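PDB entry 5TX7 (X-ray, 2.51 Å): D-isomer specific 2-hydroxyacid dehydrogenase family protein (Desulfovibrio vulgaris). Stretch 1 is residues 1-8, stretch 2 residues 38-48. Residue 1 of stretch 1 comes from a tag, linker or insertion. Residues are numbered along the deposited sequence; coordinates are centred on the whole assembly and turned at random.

Stretch 1, residues 1-8: SMRIVALD
Stretch 2 38-48: KIIERAAGAHV

Residues 3-6 form a β-strand that pairs in parallel with the strand entered at Val48, after a helix (39-43) and a type II turn from Ala43 to Ala46. Gly45 takes the turn's positive phi (84/-9), and Ala46 N closes it on Ala43 O (3.1 Å). Ile4 lies in register with Val48, CA to CA 4.8 Å. Arg3 O accepts from Val48 N (3.2 Å) and, weakly, from His47 N (3.0 Å); His47, a loop residue at -73/-40, precedes Val48, which is extended (-127/129). Val5 N then donates to Val48 O (2.9 Å).

Ile4 (m, t) and Val48 (t) share one sheet face, Ile4 CG1 lying 4.1 Å from Val48 CB. Val5 (t) points its CA-to-CB bond toward the other stretch, setting Val5 CG2 3.6 Å from Ala46 CB, an apolar contact between buried residues, and Val5 CG1 3.7 Å from Arg42 O. His47 (chi1 m, chi2 64°) lays its ring face over Met2 CA, 4.2 Å from the centroid, a CH-π contact. Met2 runs extended through chi1 and chi2 (both t), placing SD 3.9 Å from Val48 CG2; chi3 (m, -81°) sets CE 3.8 Å from His47 CD2. Arg3, chi1 off-well at -134°, then t, m and chi4 144°, carries NH1 to the backbone carbonyl Gly45 O in a weak hydrogen bond (3.1 Å). Beyond the strand, Leu7 (m, t) reaches the helix: Leu7 CD1 packs 4.2 Å from Ile39 CG2, both buried and apolar, and Leu7 CD2 lies 4.0 Å from CB of Arg42, whose extended side chain (m, t, t) hydrogen-bonds elsewhere in the structure.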

# COMPACT_ATOMS: atom_id res chain seq x y z
N SER A 1 -5.95 -18.77 -40.67
CA SER A 1 -7.17 -19.07 -41.52
C SER A 1 -8.37 -18.23 -41.07
O SER A 1 -9.13 -17.71 -41.88
CB SER A 1 -7.51 -20.56 -41.43
OG SER A 1 -8.60 -20.89 -42.26
N MET A 2 -8.53 -18.16 -39.76
CA MET A 2 -9.48 -17.28 -39.09
C MET A 2 -8.90 -15.88 -38.87
O MET A 2 -7.74 -15.73 -38.52
CB MET A 2 -9.83 -17.89 -37.73
CG MET A 2 -10.68 -17.02 -36.82
SD MET A 2 -11.56 -18.05 -35.66
CE MET A 2 -12.93 -18.57 -36.70
N ARG A 3 -9.73 -14.87 -38.99
CA ARG A 3 -9.33 -13.47 -38.99
C ARG A 3 -9.84 -12.84 -37.71
O ARG A 3 -11.04 -12.88 -37.45
CB ARG A 3 -9.92 -12.79 -40.22
CG ARG A 3 -8.96 -11.91 -41.01
CD ARG A 3 -9.50 -11.61 -42.40
NE ARG A 3 -9.51 -12.81 -43.24
CZ ARG A 3 -10.43 -13.13 -44.16
NH1 ARG A 3 -11.50 -12.37 -44.39
NH2 ARG A 3 -10.28 -14.26 -44.85
N ILE A 4 -8.93 -12.28 -36.92
CA ILE A 4 -9.24 -11.71 -35.60
C ILE A 4 -8.84 -10.24 -35.57
O ILE A 4 -7.71 -9.91 -35.92
CB ILE A 4 -8.49 -12.45 -34.47
CG1 ILE A 4 -8.80 -13.96 -34.53
CG2 ILE A 4 -8.94 -11.93 -33.12
CD1 ILE A 4 -8.09 -14.83 -33.53
N VAL A 5 -9.73 -9.37 -35.10
CA VAL A 5 -9.43 -7.93 -35.01
C VAL A 5 -9.66 -7.41 -33.59
O VAL A 5 -10.75 -7.57 -33.03
CB VAL A 5 -10.25 -7.11 -36.01
CG1 VAL A 5 -9.93 -5.63 -35.92
CG2 VAL A 5 -9.97 -7.60 -37.43
N ALA A 6 -8.62 -6.79 -33.02
CA ALA A 6 -8.74 -6.06 -31.75
C ALA A 6 -8.89 -4.55 -32.06
O ALA A 6 -7.98 -3.92 -32.62
CB ALA A 6 -7.52 -6.31 -30.87
N LEU A 7 -10.05 -4.01 -31.70
CA LEU A 7 -10.39 -2.62 -32.03
C LEU A 7 -9.77 -1.61 -31.06
O LEU A 7 -9.58 -0.46 -31.43
CB LEU A 7 -11.91 -2.44 -32.11
CG LEU A 7 -12.61 -3.23 -33.22
CD1 LEU A 7 -14.12 -3.12 -33.10
CD2 LEU A 7 -12.16 -2.78 -34.61
N ASP A 8 -9.49 -2.02 -29.83
CA ASP A 8 -8.77 -1.15 -28.89
C ASP A 8 -7.89 -1.94 -27.96
O ASP A 8 -8.21 -2.12 -26.80
CB ASP A 8 -9.74 -0.22 -28.12
CG ASP A 8 -10.78 -0.97 -27.30
OD1 ASP A 8 -11.15 -2.11 -27.67
OD2 ASP A 8 -11.25 -0.40 -26.28
N LYS A 38 -14.73 4.65 -37.69
CA LYS A 38 -13.81 3.69 -38.29
C LYS A 38 -14.09 2.24 -37.89
O LYS A 38 -13.35 1.33 -38.31
CB LYS A 38 -12.36 4.07 -37.89
CG LYS A 38 -11.86 5.39 -38.48
CD LYS A 38 -10.84 5.19 -39.60
CE LYS A 38 -10.27 6.51 -40.10
NZ LYS A 38 -11.24 7.20 -40.99
N ILE A 39 -15.14 2.00 -37.11
CA ILE A 39 -15.41 0.64 -36.58
C ILE A 39 -15.69 -0.36 -37.71
O ILE A 39 -15.11 -1.43 -37.71
CB ILE A 39 -16.58 0.63 -35.55
CG1 ILE A 39 -16.17 1.36 -34.28
CG2 ILE A 39 -16.99 -0.80 -35.18
CD1 ILE A 39 -17.34 1.75 -33.38
N ILE A 40 -16.56 0.01 -38.66
CA ILE A 40 -16.96 -0.91 -39.73
C ILE A 40 -15.77 -1.22 -40.65
O ILE A 40 -15.54 -2.38 -40.97
CB ILE A 40 -18.12 -0.37 -40.61
CG1 ILE A 40 -19.32 0.14 -39.81
CG2 ILE A 40 -18.57 -1.44 -41.59
CD1 ILE A 40 -19.88 -0.83 -38.82
N GLU A 41 -15.04 -0.18 -41.09
CA GLU A 41 -13.80 -0.33 -41.90
C GLU A 41 -12.84 -1.37 -41.33
O GLU A 41 -12.39 -2.28 -42.04
CB GLU A 41 -13.01 0.98 -41.94
CG GLU A 41 -13.54 2.01 -42.92
CD GLU A 41 -12.71 3.29 -42.93
OE1 GLU A 41 -11.56 3.27 -42.41
OE2 GLU A 41 -13.24 4.31 -43.46
N ARG A 42 -12.54 -1.21 -40.05
CA ARG A 42 -11.52 -2.01 -39.40
C ARG A 42 -11.99 -3.42 -39.07
O ARG A 42 -11.20 -4.38 -39.14
CB ARG A 42 -11.02 -1.29 -38.15
CG ARG A 42 -10.29 0.00 -38.50
CD ARG A 42 -9.84 0.75 -37.26
NE ARG A 42 -9.19 2.01 -37.60
CZ ARG A 42 -8.62 2.83 -36.72
NH1 ARG A 42 -8.64 2.52 -35.43
NH2 ARG A 42 -8.04 3.95 -37.12
N ALA A 43 -13.26 -3.54 -38.72
CA ALA A 43 -13.85 -4.83 -38.37
C ALA A 43 -14.25 -5.66 -39.59
O ALA A 43 -14.48 -6.88 -39.46
CB ALA A 43 -15.04 -4.63 -37.44
N ALA A 44 -14.34 -5.02 -40.76
CA ALA A 44 -14.75 -5.71 -41.99
C ALA A 44 -13.84 -6.91 -42.29
O ALA A 44 -12.61 -6.81 -42.15
CB ALA A 44 -14.80 -4.75 -43.17
N GLY A 45 -14.46 -8.03 -42.65
CA GLY A 45 -13.76 -9.27 -42.92
C GLY A 45 -13.41 -10.15 -41.73
O GLY A 45 -12.99 -11.29 -41.93
N ALA A 46 -13.61 -9.64 -40.51
CA ALA A 46 -13.21 -10.36 -39.30
C ALA A 46 -14.24 -11.41 -38.88
O ALA A 46 -15.42 -11.11 -38.78
CB ALA A 46 -13.01 -9.36 -38.16
N HIS A 47 -13.76 -12.62 -38.59
CA HIS A 47 -14.56 -13.68 -37.98
C HIS A 47 -14.81 -13.35 -36.50
O HIS A 47 -15.90 -13.61 -35.97
CB HIS A 47 -13.82 -15.02 -37.99
CG HIS A 47 -13.59 -15.61 -39.35
ND1 HIS A 47 -12.79 -15.02 -40.32
CD2 HIS A 47 -13.97 -16.80 -39.85
CE1 HIS A 47 -12.74 -15.81 -41.37
NE2 HIS A 47 -13.44 -16.90 -41.11
N VAL A 48 -13.76 -12.82 -35.83
CA VAL A 48 -13.77 -12.54 -34.40
C VAL A 48 -13.35 -11.10 -34.15
O VAL A 48 -12.29 -10.67 -34.64
CB VAL A 48 -12.76 -13.43 -33.63
CG1 VAL A 48 -12.83 -13.16 -32.13
CG2 VAL A 48 -13.03 -14.89 -33.89